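Local coordinates for protein AxyAgu115A (Amphibacillus xylanus NBRC 15112, PDB 6NPS) that probably acts as a family GH115 alpha-glucuronidase, hydrolysing glucuronic acid side groups from arabinoglucuronoxylan, at residues Asp264-Asp269 and Trp284-Lys289; Asp269-Ile274 and Glu278-Phe283; Val668-Thr673 and Val768-Pro773; Pro688-Leu693 and Asp789-Ile794. The protein carries 3 engineered substitutions. All coordinates share one frame; numbering follows the deposited sequence.

Overall arrangement
After helix 256-260 the chain runs out in a loop and returns into helix 277-291. Contact 1 closes this loop from 264-269 to 284-289; contact 2 is nested inside, tying the loop's later part to the preceding turns of the same helix. They share Asp269. Much farther along, on the opposite side of the chain's centre, contact 3 closes the long excursion from 668-673 to 768-773, packing strand 666-670 against strand 766-775 of another sheet. Contact 4 opens inside that excursion, at 688-693, and ends beyond it, at 789-794, so the two cross; it joins the loop after strand 686-688 to the C-terminal domain. Contacts 3 and 4 touch where Leu689 meets Val771.

Contact 1 (Asp264-Asp269 and Trp284-Lys289); sequences DSIYGD and WEDGLK
Tyr267 gives its phenol hydrogen to Asp286, with OH and OD2 2.5 Å apart, a very short hydrogen bond and the one polar link between the loop 264-269 and the helical segment 284-289. OD2 lies at the ring's edge, near the ring plane, while the carboxylate itself stands almost upright to the ring, the two planes 86° apart. Asp286 CG is anti to its carbonyl carbon and beside the backbone N (chi1 -77°), which sends the short acid off the helix to meet the long phenol. Were a phenylalanine to replace Tyr267, OD2 would probably be left without its hydroxyl partner and the ring without its polar hold on the helix.

The loop is shaped by bonds of its own. Ser265 to Gly268 form a type I beta turn, closed by Gly268 N and Ser265 O at 3.0 Å. Ser265 OG accepts from the backbone N of Tyr267, also at 3.0 Å and nearly straight (167°), which makes an ST turn; OG is also hydrogen-bonded to Leu260 O. A serine suits this place because its hydroxyl reaches back to the main chain, and a glycine suits the turn's end, where phi is positive. Tyr267 O is held by Tyr257 OH and Asn276 ND2.

Van der Waals contact across the segments is slight: the Ile266 CD1 methyl lies 3.9 Å from the oxygen Asp286 OD2. Within the loop, Ile266 CG1 covers one face of the Tyr267 ring, 3.8 Å above its centre, and both residues touch Lys282 of the helix.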
loop_
_atom_site.group_PDB
_atom_site.type_symbol
_atom_site.label_atom_id
_atom_site.label_comp_id
_atom_site.label_asym_id
_atom_site.label_seq_id
_atom_site.Cartn_x
_atom_site.Cartn_y
_atom_site.Cartn_z
ATOM N N ASP A 264 -39.320 -33.908 -21.915
ATOM C CA ASP A 264 -40.329 -34.948 -22.071
ATOM C C ASP A 264 -40.385 -35.867 -20.861
ATOM O O ASP A 264 -40.894 -36.983 -20.957
ATOM C CB ASP A 264 -40.060 -35.747 -23.339
ATOM C CG ASP A 264 -40.057 -34.870 -24.561
ATOM O OD1 ASP A 264 -40.873 -33.919 -24.579
ATOM O OD2 ASP A 264 -39.261 -35.111 -25.494
ATOM N N SER A 265 -39.857 -35.415 -19.742
ATOM C CA SER A 265 -39.832 -36.175 -18.507
ATOM C C SER A 265 -41.126 -36.011 -17.734
ATOM O O SER A 265 -41.705 -34.932 -17.692
ATOM C CB SER A 265 -38.666 -35.717 -17.645
ATOM O OG SER A 265 -38.651 -36.464 -16.460
ATOM N N ILE A 266 -41.564 -37.089 -17.079
ATOM C CA ILE A 266 -42.662 -36.972 -16.118
ATOM C C ILE A 266 -42.337 -36.028 -14.969
ATOM O O ILE A 266 -43.240 -35.649 -14.212
ATOM C CB ILE A 266 -43.056 -38.345 -15.516
ATOM C CG1 ILE A 266 -41.820 -39.061 -14.974
ATOM C CG2 ILE A 266 -43.857 -39.145 -16.523
ATOM C CD1 ILE A 266 -42.131 -40.174 -13.960
ATOM N N TYR A 267 -41.066 -35.663 -14.791
ATOM C CA TYR A 267 -40.668 -34.740 -13.735
ATOM C C TYR A 267 -40.466 -33.311 -14.236
ATOM O O TYR A 267 -40.024 -32.447 -13.459
ATOM C CB TYR A 267 -39.390 -35.232 -13.051
ATOM C CG TYR A 267 -39.443 -36.668 -12.605
ATOM C CD1 TYR A 267 -38.579 -37.613 -13.136
ATOM C CD2 TYR A 267 -40.368 -37.090 -11.666
ATOM C CE1 TYR A 267 -38.632 -38.937 -12.730
ATOM C CE2 TYR A 267 -40.431 -38.410 -11.249
ATOM C CZ TYR A 267 -39.560 -39.321 -11.779
ATOM O OH TYR A 267 -39.598 -40.625 -11.360
ATOM N N GLY A 268 -40.773 -33.046 -15.505
ATOM C CA GLY A 268 -40.625 -31.711 -16.084
ATOM C C GLY A 268 -39.158 -31.313 -16.211
ATOM O O GLY A 268 -38.230 -32.130 -16.073
ATOM N N ASP A 269 -38.952 -30.019 -16.459
ATOM C CA ASP A 269 -37.602 -29.474 -16.663
ATOM C C ASP A 269 -37.495 -28.072 -16.055
ATOM O O ASP A 269 -37.103 -27.101 -16.705
ATOM C CB ASP A 269 -37.217 -29.442 -18.144
ATOM C CG ASP A 269 -35.711 -29.550 -18.346
ATOM O OD1 ASP A 269 -35.273 -29.915 -19.459
ATOM O OD2 ASP A 269 -34.966 -29.273 -17.384
ATOM N N TRP A 284 -41.150 -35.871 -6.115
ATOM C CA TRP A 284 -41.170 -36.127 -4.674
ATOM C C TRP A 284 -41.885 -37.436 -4.352
ATOM O O TRP A 284 -41.462 -38.178 -3.455
ATOM C CB TRP A 284 -41.830 -34.948 -3.952
ATOM C CG TRP A 284 -40.976 -33.698 -3.963
ATOM C CD1 TRP A 284 -39.613 -33.646 -4.057
ATOM C CD2 TRP A 284 -41.422 -32.340 -3.855
ATOM N NE1 TRP A 284 -39.186 -32.331 -4.018
ATOM C CE2 TRP A 284 -40.284 -31.519 -3.889
ATOM C CE3 TRP A 284 -42.671 -31.748 -3.699
ATOM C CZ2 TRP A 284 -40.358 -30.127 -3.811
ATOM C CZ3 TRP A 284 -42.740 -30.348 -3.612
ATOM C CH2 TRP A 284 -41.596 -29.564 -3.678
ATOM N N GLU A 285 -42.967 -37.727 -5.068
ATOM C CA GLU A 285 -43.670 -39.001 -4.906
ATOM C C GLU A 285 -42.773 -40.205 -5.223
ATOM O O GLU A 285 -42.738 -41.184 -4.467
ATOM C CB GLU A 285 -44.909 -39.030 -5.817
ATOM C CG GLU A 285 -45.654 -40.333 -5.715
ATOM C CD GLU A 285 -46.718 -40.505 -6.817
ATOM O OE1 GLU A 285 -46.993 -39.531 -7.552
ATOM O OE2 GLU A 285 -47.260 -41.623 -6.941
ATOM N N ASP A 286 -42.068 -40.178 -6.364
ATOM C CA ASP A 286 -41.188 -41.300 -6.685
ATOM C C ASP A 286 -40.019 -41.397 -5.709
ATOM O O ASP A 286 -39.560 -42.506 -5.395
ATOM C CB ASP A 286 -40.717 -41.176 -8.131
ATOM C CG ASP A 286 -41.832 -41.598 -9.135
ATOM O OD1 ASP A 286 -42.954 -41.870 -8.646
ATOM O OD2 ASP A 286 -41.604 -41.671 -10.369
ATOM N N GLY A 287 -39.555 -40.264 -5.182
ATOM C CA GLY A 287 -38.532 -40.312 -4.143
ATOM C C GLY A 287 -39.027 -40.974 -2.863
ATOM O O GLY A 287 -38.310 -41.774 -2.236
ATOM N N LEU A 288 -40.238 -40.630 -2.439
ATOM C CA LEU A 288 -40.772 -41.216 -1.214
ATOM C C LEU A 288 -41.072 -42.702 -1.391
ATOM O O LEU A 288 -40.884 -43.492 -0.456
ATOM C CB LEU A 288 -42.037 -40.459 -0.782
ATOM C CG LEU A 288 -41.837 -38.981 -0.444
ATOM C CD1 LEU A 288 -43.194 -38.280 -0.406
ATOM C CD2 LEU A 288 -41.072 -38.795 0.890
ATOM N N LYS A 289 -41.551 -43.099 -2.570
ATOM C CA LYS A 289 -41.746 -44.520 -2.853
ATOM C C LYS A 289 -40.424 -45.280 -2.861
ATOM O O LYS A 289 -40.394 -46.461 -2.510
ATOM C CB LYS A 289 -42.442 -44.702 -4.200
ATOM C CG LYS A 289 -43.923 -44.396 -4.213
ATOM C CD LYS A 289 -44.545 -44.841 -5.550
ATOM C CE LYS A 289 -46.043 -44.542 -5.605
ATOM N NZ LYS A 289 -46.684 -45.042 -6.864
#

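Contact 2 (Asp269-Ile274 and Glu278-Phe283); sequences DAWNFI and EGITKF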
loop_
_atom_site.group_PDB
_atom_site.type_symbol
_atom_site.label_atom_id
_atom_site.label_comp_id
_atom_site.label_asym_id
_atom_site.label_seq_id
_atom_site.Cartn_x
_atom_site.Cartn_y
_atom_site.Cartn_z
ATOM N N ASP A 269 -38.952 -30.019 -16.459
ATOM C CA ASP A 269 -37.602 -29.474 -16.663
ATOM C C ASP A 269 -37.495 -28.072 -16.055
ATOM O O ASP A 269 -37.103 -27.101 -16.705
ATOM C CB ASP A 269 -37.217 -29.442 -18.144
ATOM C CG ASP A 269 -35.711 -29.550 -18.346
ATOM O OD1 ASP A 269 -35.273 -29.915 -19.459
ATOM O OD2 ASP A 269 -34.966 -29.273 -17.384
ATOM N N ALA A 270 -37.849 -27.968 -14.782
ATOM C CA ALA A 270 -37.861 -26.699 -14.076
ATOM C C ALA A 270 -37.964 -26.980 -12.587
ATOM O O ALA A 270 -38.935 -27.599 -12.137
ATOM C CB ALA A 270 -39.032 -25.828 -14.545
ATOM N N TRP A 271 -36.953 -26.565 -11.816
ATOM C CA TRP A 271 -36.998 -26.679 -10.353
ATOM C C TRP A 271 -37.846 -25.512 -9.859
ATOM O O TRP A 271 -37.347 -24.474 -9.418
ATOM C CB TRP A 271 -35.595 -26.674 -9.769
ATOM C CG TRP A 271 -35.554 -27.059 -8.326
ATOM C CD1 TRP A 271 -35.221 -26.255 -7.273
ATOM C CD2 TRP A 271 -35.859 -28.346 -7.771
ATOM N NE1 TRP A 271 -35.295 -26.962 -6.094
ATOM C CE2 TRP A 271 -35.686 -28.248 -6.369
ATOM C CE3 TRP A 271 -36.253 -29.572 -8.320
ATOM C CZ2 TRP A 271 -35.906 -29.325 -5.513
ATOM C CZ3 TRP A 271 -36.472 -30.646 -7.468
ATOM C CH2 TRP A 271 -36.297 -30.514 -6.075
ATOM N N ASN A 272 -39.162 -25.681 -9.984
ATOM C CA ASN A 272 -40.102 -24.569 -9.881
ATOM C C ASN A 272 -41.489 -25.153 -9.629
ATOM O O ASN A 272 -42.105 -25.714 -10.541
ATOM C CB ASN A 272 -40.078 -23.730 -11.158
ATOM C CG ASN A 272 -40.800 -22.406 -11.002
ATOM O OD1 ASN A 272 -41.958 -22.365 -10.579
ATOM N ND2 ASN A 272 -40.118 -21.311 -11.345
ATOM N N PHE A 273 -41.966 -25.037 -8.390
ATOM C CA PHE A 273 -43.262 -25.594 -8.026
ATOM C C PHE A 273 -44.416 -24.814 -8.631
ATOM O O PHE A 273 -45.540 -25.327 -8.678
ATOM C CB PHE A 273 -43.404 -25.632 -6.504
ATOM C CG PHE A 273 -44.514 -26.516 -6.023
ATOM C CD1 PHE A 273 -44.390 -27.899 -6.072
ATOM C CD2 PHE A 273 -45.677 -25.972 -5.514
ATOM C CE1 PHE A 273 -45.402 -28.717 -5.617
ATOM C CE2 PHE A 273 -46.695 -26.787 -5.066
ATOM C CZ PHE A 273 -46.553 -28.168 -5.121
ATOM N N ILE A 274 -44.169 -23.584 -9.081
ATOM C CA ILE A 274 -45.219 -22.795 -9.721
ATOM C C ILE A 274 -45.420 -23.237 -11.166
ATOM O O ILE A 274 -46.542 -23.555 -11.584
ATOM C CB ILE A 274 -44.883 -21.294 -9.636
ATOM C CG1 ILE A 274 -44.772 -20.849 -8.171
ATOM C CG2 ILE A 274 -45.910 -20.444 -10.389
ATOM C CD1 ILE A 274 -43.695 -19.801 -7.940
ATOM N N GLU A 278 -46.718 -30.309 -11.389
ATOM C CA GLU A 278 -46.954 -31.755 -11.454
ATOM C C GLU A 278 -45.650 -32.544 -11.583
ATOM O O GLU A 278 -45.518 -33.631 -11.009
ATOM C CB GLU A 278 -47.891 -32.077 -12.621
ATOM C CG GLU A 278 -49.063 -31.127 -12.728
ATOM C CD GLU A 278 -48.897 -30.099 -13.852
ATOM O OE1 GLU A 278 -48.052 -29.182 -13.702
ATOM O OE2 GLU A 278 -49.609 -30.222 -14.889
ATOM N N GLY A 279 -44.691 -32.028 -12.351
ATOM C CA GLY A 279 -43.402 -32.693 -12.449
ATOM C C GLY A 279 -42.694 -32.793 -11.109
ATOM O O GLY A 279 -42.186 -33.862 -10.735
ATOM N N ILE A 280 -42.651 -31.680 -10.364
ATOM C CA ILE A 280 -41.969 -31.682 -9.068
ATOM C C ILE A 280 -42.703 -32.573 -8.075
ATOM O O ILE A 280 -42.079 -33.263 -7.270
ATOM C CB ILE A 280 -41.812 -30.251 -8.517
ATOM C CG1 ILE A 280 -40.991 -29.400 -9.474
ATOM C CG2 ILE A 280 -41.080 -30.296 -7.163
ATOM C CD1 ILE A 280 -39.563 -29.953 -9.659
ATOM N N THR A 281 -44.034 -32.615 -8.150
ATOM C CA THR A 281 -44.819 -33.463 -7.253
ATOM C C THR A 281 -44.559 -34.943 -7.502
ATOM O O THR A 281 -44.406 -35.718 -6.551
ATOM C CB THR A 281 -46.303 -33.151 -7.442
ATOM O OG1 THR A 281 -46.553 -31.817 -6.995
ATOM C CG2 THR A 281 -47.168 -34.127 -6.675
ATOM N N LYS A 282 -44.546 -35.365 -8.776
ATOM C CA LYS A 282 -44.252 -36.760 -9.089
ATOM C C LYS A 282 -42.798 -37.087 -8.787
ATOM O O LYS A 282 -42.480 -38.216 -8.394
ATOM C CB LYS A 282 -44.608 -37.066 -10.574
ATOM C CG LYS A 282 -44.454 -38.550 -10.950
ATOM C CD LYS A 282 -45.738 -39.365 -10.717
ATOM C CE LYS A 282 -45.703 -40.712 -11.445
ATOM N NZ LYS A 282 -46.768 -40.836 -12.486
ATOM N N PHE A 283 -41.914 -36.094 -8.880
ATOM C CA PHE A 283 -40.536 -36.291 -8.458
ATOM C C PHE A 283 -40.460 -36.645 -6.972
ATOM O O PHE A 283 -39.816 -37.634 -6.595
ATOM C CB PHE A 283 -39.733 -35.031 -8.804
ATOM C CG PHE A 283 -38.267 -35.113 -8.467
ATOM C CD1 PHE A 283 -37.434 -36.027 -9.111
ATOM C CD2 PHE A 283 -37.717 -34.232 -7.546
ATOM C CE1 PHE A 283 -36.043 -36.072 -8.780
ATOM C CE2 PHE A 283 -36.347 -34.273 -7.201
ATOM C CZ PHE A 283 -35.504 -35.190 -7.841
HETATM O O HOH W 1 -47.796 -25.937 -12.637
#
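Ile280 buries the most surface in the contact, its CB directed from helix 277-291 to the loop 269-274. From CB, one branch ends at once: Ile280 CG2 lies 4.2 Å from Phe273 CD1, at that ring's edge. The other branch starts with Ile280 CG1, 3.8 Å from Ala270 O and near Asn272 O, and ends in Ile280 CD1, which lies 3.5 Å from Ala270 O and 3.6 Å from Trp271 CE3. A branched aliphatic residue fits here because its two arms serve two aromatic neighbours at once.

Trp271 is the centre of an inverse gamma turn, with a weak bond from Asn272 N to Ala270 O. Its CG is anti to the backbone N (chi1 -168°), which turns the six-membered end of the indole back to Ile280 and Phe283, until Trp271 CZ3 is 3.6 Å from Phe283 CE2. That six-membered ring and the Phe283 ring are nearly perpendicular, at 86°. Replacing Trp271 by an alanine is likely to open a gap beside Phe283 and Ile280 CD1 and to leave Arg303 O without its indole N-H.

Phe273 CE1 lies 3.6 Å from Thr281 OG1, whose bond goes to Arg277 O, one turn earlier in the helix. A water bridges Ile274 O and, weakly, Glu278 OE1.

Around this core, Tyr257 of helix 256-260 meets the rings of Trp271 and Phe283, the latter edge-to-face, while Phe273 and Thr281 rest on helix 317-338.

Contact 3 (Val668-Thr673 and Val768-Pro773); sequences VSIDGT and VTIVVP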
loop_
_atom_site.group_PDB
_atom_site.type_symbol
_atom_site.label_atom_id
_atom_site.label_comp_id
_atom_site.label_asym_id
_atom_site.label_seq_id
_atom_site.Cartn_x
_atom_site.Cartn_y
_atom_site.Cartn_z
ATOM N N VAL A 668 16.295 4.543 14.994
ATOM C CA VAL A 668 15.954 4.241 16.384
ATOM C C VAL A 668 14.444 4.069 16.492
ATOM O O VAL A 668 13.688 4.957 16.079
ATOM C CB VAL A 668 16.441 5.362 17.325
ATOM C CG1 VAL A 668 16.003 5.094 18.778
ATOM C CG2 VAL A 668 17.946 5.544 17.214
ATOM N N SER A 669 13.986 2.954 17.077
ATOM C CA SER A 669 12.552 2.730 17.190
ATOM C C SER A 669 12.193 2.235 18.582
ATOM O O SER A 669 12.965 1.510 19.213
ATOM C CB SER A 669 12.067 1.741 16.111
ATOM O OG SER A 669 12.722 0.478 16.204
ATOM N N ILE A 670 11.024 2.642 19.065
ATOM C CA ILE A 670 10.563 2.273 20.402
ATOM C C ILE A 670 9.812 0.952 20.285
ATOM O O ILE A 670 8.851 0.850 19.521
ATOM C CB ILE A 670 9.644 3.356 20.991
ATOM C CG1 ILE A 670 10.317 4.737 20.962
ATOM C CG2 ILE A 670 9.169 2.939 22.428
ATOM C CD1 ILE A 670 11.711 4.720 21.593
ATOM N N ASP A 671 10.215 -0.060 21.041
ATOM C CA ASP A 671 9.593 -1.363 20.814
ATOM C C ASP A 671 8.120 -1.316 21.225
ATOM O O ASP A 671 7.749 -0.631 22.179
ATOM C CB ASP A 671 10.353 -2.447 21.573
ATOM C CG ASP A 671 11.796 -2.614 21.067
ATOM O OD1 ASP A 671 12.193 -1.932 20.095
ATOM O OD2 ASP A 671 12.547 -3.417 21.663
ATOM N N GLY A 672 7.271 -2.018 20.472
ATOM C CA GLY A 672 5.849 -2.050 20.741
ATOM C C GLY A 672 5.038 -0.904 20.173
ATOM O O GLY A 672 3.834 -0.829 20.458
ATOM N N THR A 673 5.649 0.000 19.393
ATOM C CA THR A 673 4.998 1.201 18.847
ATOM C C THR A 673 5.536 1.484 17.446
ATOM O O THR A 673 6.522 0.883 17.003
ATOM C CB THR A 673 5.282 2.467 19.694
ATOM O OG1 THR A 673 6.615 2.905 19.415
ATOM C CG2 THR A 673 5.168 2.216 21.230
ATOM N N VAL A 768 18.944 11.088 18.507
ATOM C CA VAL A 768 17.562 10.809 18.902
ATOM C C VAL A 768 17.485 10.937 20.418
ATOM O O VAL A 768 18.314 10.363 21.136
ATOM C CB VAL A 768 17.102 9.418 18.432
ATOM C CG1 VAL A 768 15.675 9.092 18.966
ATOM C CG2 VAL A 768 17.097 9.352 16.863
ATOM N N THR A 769 16.510 11.693 20.914
ATOM C CA THR A 769 16.258 11.748 22.348
ATOM C C THR A 769 15.049 10.880 22.671
ATOM O O THR A 769 14.019 10.958 21.988
ATOM C CB THR A 769 16.056 13.203 22.744
ATOM O OG1 THR A 769 17.212 13.915 22.300
ATOM C CG2 THR A 769 15.904 13.381 24.227
ATOM N N ILE A 770 15.195 9.989 23.643
ATOM C CA ILE A 770 14.095 9.142 24.089
ATOM C C ILE A 770 13.651 9.644 25.454
ATOM O O ILE A 770 14.463 9.709 26.399
ATOM C CB ILE A 770 14.513 7.668 24.132
ATOM C CG1 ILE A 770 14.912 7.208 22.737
ATOM C CG2 ILE A 770 13.408 6.790 24.739
ATOM C CD1 ILE A 770 15.245 5.747 22.676
ATOM N N VAL A 771 12.392 10.078 25.559
ATOM C CA VAL A 771 11.901 10.639 26.815
ATOM C C VAL A 771 11.262 9.524 27.620
ATOM O O VAL A 771 10.419 8.785 27.105
ATOM C CB VAL A 771 10.909 11.784 26.585
ATOM C CG1 VAL A 771 10.438 12.331 27.970
ATOM C CG2 VAL A 771 11.598 12.896 25.772
ATOM N N VAL A 772 11.669 9.398 28.884
ATOM C CA VAL A 772 11.248 8.267 29.704
ATOM C C VAL A 772 10.532 8.806 30.937
ATOM O O VAL A 772 11.167 9.057 31.969
ATOM C CB VAL A 772 12.443 7.374 30.071
ATOM C CG1 VAL A 772 11.986 6.098 30.851
ATOM C CG2 VAL A 772 13.226 6.984 28.798
ATOM N N PRO A 773 9.215 8.981 30.887
ATOM C CA PRO A 773 8.471 9.362 32.092
ATOM C C PRO A 773 8.153 8.129 32.932
ATOM O O PRO A 773 7.934 7.033 32.419
ATOM C CB PRO A 773 7.200 10.003 31.520
ATOM C CG PRO A 773 6.959 9.209 30.240
ATOM C CD PRO A 773 8.339 8.843 29.694
#
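Ile670 O is gripped twice by Thr673: the hydroxyl OG1 donates to it at 3.0 Å, and the backbone N adds a weak bond at 3.3 Å. OG1 approaches from above the carbonyl plane, 38° out of it. The backbone pair spans a type II beta turn from Ile670 to Thr673, just where strand 666-670 ends, and the hydroxyl reinforces it. Gly672 belongs there, since its backbone angles would press a side chain against the preceding carbonyl oxygen, and Asp671 is bound by the hydroxyls of Ser701 and Thr703.

Ahead of the turn the strand faces 768-773 across a purely apolar interface. The short strand axes are 9.1 Å apart and their N-to-C directions differ by only 14°, close to parallel, with no hydrogen bond between them. This is face-to-face packing of two sheets, as in a beta sandwich: strand 666-670 belongs to an antiparallel sheet, and strand 766-775 to a mixed one.

Val668 and Val768 meet tip to tip, CG2 against CG2 at 3.9 Å. Ile770 serves both residues opposite: its CD1 comes 4.0 Å from Val668 CG1 and 3.8 Å from Ile670 CD1. In Ile770, CD1 lies anti to CA (chi2 -176°), and the chain runs straight out to its tip, whereas the Ile670 chain bends back. Phe702 and Leu687 pack on the same cluster.

All four touching residues are buried and beta-branched, types that suit extended strands. With no polar atom among the side chains that meet, the two sheets are held here by shape fit and the exclusion of water, not by directed bonds.

Contact 4 (Pro688-Leu693 and Asp789-Ile794); sequences PLVDFL and DTKGYI
Leu693, Lys791 and Thr790 carry most of the contact between the two loops. Thr790 OG1 donates to Leu693 O at 2.7 Å, the one direct hydrogen bond across it. The hydroxyl comes from well above the carbonyl plane, 59° out of it, so the bond does not use a lone-pair direction. OG1 sits between the backbone N and the carbonyl carbon of Thr790 (chi1 59°), and this turn of the side chain lets it face the leucine. A threonine suits the spot because, while its hydroxyl bonds to Leu693 O, its CB and CG2 carbons also pack on that oxygen.

The Leu693 side chain packs by its methyl CD1 against the oxygen Thr790 O (3.7 Å), and its CB lies 4.2 Å from Lys791 CG. Leu693 also touches Pro773, on strand 766-775, and closes a short 3-10 turn through its N and Val690 O.

The contact joins the sheet region that holds strand 686-688 to the C-terminal domain, whose sequence family belongs to the GBD clan, at the loop between strands 786-788 and 794-797. That loop is shaped by an Asx motif, Asp789 OD1 taking Gly792 N at 2.8 Å on its syn lone pair. Gly792 has a positive phi, which a glycine tolerates readily.

Lys791 extends beyond CG along the opposing loop, bringing CE 3.8 Å from Val690 O. A water accepts from Lys791 NZ at 3.0 Å and donates to Asp691 O at 2.7 Å, so the ammonium group reaches the loop through this single bridging water.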
loop_
_atom_site.group_PDB
_atom_site.type_symbol
_atom_site.label_atom_id
_atom_site.label_comp_id
_atom_site.label_asym_id
_atom_site.label_seq_id
_atom_site.Cartn_x
_atom_site.Cartn_y
_atom_site.Cartn_z
ATOM N N PRO A 688 8.808 9.340 22.771
ATOM C CA PRO A 688 8.428 8.899 24.124
ATOM C C PRO A 688 8.440 7.388 24.307
ATOM O O PRO A 688 7.962 6.620 23.472
ATOM C CB PRO A 688 6.997 9.437 24.274
ATOM C CG PRO A 688 6.452 9.423 22.863
ATOM C CD PRO A 688 7.650 9.810 21.988
ATOM N N LEU A 689 8.974 6.948 25.442
ATOM C CA LEU A 689 8.975 5.538 25.797
ATOM C C LEU A 689 8.189 5.456 27.094
ATOM O O LEU A 689 8.667 5.921 28.142
ATOM C CB LEU A 689 10.400 5.022 25.964
ATOM C CG LEU A 689 10.553 3.553 26.300
ATOM C CD1 LEU A 689 11.916 3.082 25.822
ATOM C CD2 LEU A 689 10.440 3.384 27.800
ATOM N N VAL A 690 6.994 4.870 27.049
ATOM C CA VAL A 690 6.050 5.097 28.136
ATOM C C VAL A 690 5.868 3.874 29.040
ATOM O O VAL A 690 5.002 3.892 29.913
ATOM C CB VAL A 690 4.702 5.592 27.591
ATOM C CG1 VAL A 690 4.914 6.891 26.823
ATOM C CG2 VAL A 690 4.015 4.512 26.732
ATOM N N ASP A 691 6.686 2.830 28.882
ATOM C CA ASP A 691 6.454 1.580 29.609
ATOM C C ASP A 691 6.459 1.784 31.128
ATOM O O ASP A 691 5.720 1.095 31.851
ATOM C CB ASP A 691 7.505 0.543 29.224
ATOM C CG ASP A 691 7.574 0.294 27.702
ATOM O OD1 ASP A 691 7.893 1.244 26.941
ATOM O OD2 ASP A 691 7.339 -0.863 27.278
ATOM N N PHE A 692 7.299 2.707 31.644
ATOM C CA PHE A 692 7.421 2.843 33.102
ATOM C C PHE A 692 6.325 3.711 33.690
ATOM O O PHE A 692 6.333 3.947 34.897
ATOM C CB PHE A 692 8.805 3.407 33.486
ATOM C CG PHE A 692 9.940 2.550 32.991
ATOM C CD1 PHE A 692 10.314 1.404 33.678
ATOM C CD2 PHE A 692 10.599 2.859 31.799
ATOM C CE1 PHE A 692 11.359 0.589 33.202
ATOM C CE2 PHE A 692 11.616 2.049 31.314
ATOM C CZ PHE A 692 11.998 0.918 32.013
ATOM N N LEU A 693 5.367 4.159 32.867
ATOM C CA LEU A 693 4.172 4.804 33.390
ATOM C C LEU A 693 3.284 3.834 34.168
ATOM O O LEU A 693 2.374 4.281 34.871
ATOM C CB LEU A 693 3.398 5.452 32.232
ATOM C CG LEU A 693 4.038 6.724 31.646
ATOM C CD1 LEU A 693 3.209 7.303 30.532
ATOM C CD2 LEU A 693 4.295 7.820 32.725
ATOM N N ASP A 789 -5.518 5.099 35.355
ATOM C CA ASP A 789 -5.104 5.689 34.082
ATOM C C ASP A 789 -3.766 6.409 34.244
ATOM O O ASP A 789 -3.711 7.517 34.774
ATOM C CB ASP A 789 -6.163 6.660 33.563
ATOM C CG ASP A 789 -5.761 7.332 32.220
ATOM O OD1 ASP A 789 -4.600 7.179 31.754
ATOM O OD2 ASP A 789 -6.626 8.009 31.609
ATOM N N THR A 790 -2.692 5.831 33.725
ATOM C CA THR A 790 -1.457 6.581 33.620
ATOM C C THR A 790 -0.985 6.794 32.189
ATOM O O THR A 790 -0.171 7.689 31.963
ATOM C CB THR A 790 -0.343 5.888 34.409
ATOM O OG1 THR A 790 -0.153 4.566 33.887
ATOM C CG2 THR A 790 -0.709 5.807 35.868
ATOM N N LYS A 791 -1.465 6.015 31.219
ATOM C CA LYS A 791 -1.000 6.130 29.842
ATOM C C LYS A 791 -1.941 6.942 28.959
ATOM O O LYS A 791 -1.677 7.089 27.757
ATOM C CB LYS A 791 -0.814 4.734 29.221
ATOM C CG LYS A 791 0.304 3.908 29.831
ATOM C CD LYS A 791 0.422 2.563 29.132
ATOM C CE LYS A 791 1.799 1.972 29.360
ATOM N NZ LYS A 791 2.001 0.730 28.569
ATOM N N GLY A 792 -3.018 7.485 29.504
ATOM C CA GLY A 792 -4.005 8.146 28.673
ATOM C C GLY A 792 -5.176 7.273 28.267
ATOM O O GLY A 792 -6.047 7.735 27.525
ATOM N N TYR A 793 -5.224 6.028 28.722
ATOM C CA TYR A 793 -6.364 5.163 28.425
ATOM C C TYR A 793 -6.304 4.023 29.419
ATOM O O TYR A 793 -5.275 3.810 30.055
ATOM C CB TYR A 793 -6.356 4.642 26.982
ATOM C CG TYR A 793 -5.184 3.746 26.689
ATOM C CD1 TYR A 793 -3.949 4.288 26.308
ATOM C CD2 TYR A 793 -5.281 2.366 26.838
ATOM C CE1 TYR A 793 -2.863 3.458 26.053
ATOM C CE2 TYR A 793 -4.194 1.537 26.588
ATOM C CZ TYR A 793 -2.994 2.091 26.210
ATOM O OH TYR A 793 -1.929 1.265 25.950
ATOM N N ILE A 794 -7.412 3.296 29.550
ATOM C CA ILE A 794 -7.489 2.131 30.422
ATOM C C ILE A 794 -8.015 0.972 29.596
ATOM O O ILE A 794 -8.929 1.155 28.787
ATOM C CB ILE A 794 -8.420 2.379 31.625
ATOM C CG1 ILE A 794 -7.889 3.503 32.527
ATOM C CG2 ILE A 794 -8.646 1.063 32.427
ATOM C CD1 ILE A 794 -8.910 3.895 33.588
HETATM O O HOH W 2 3.861 -0.434 30.562
#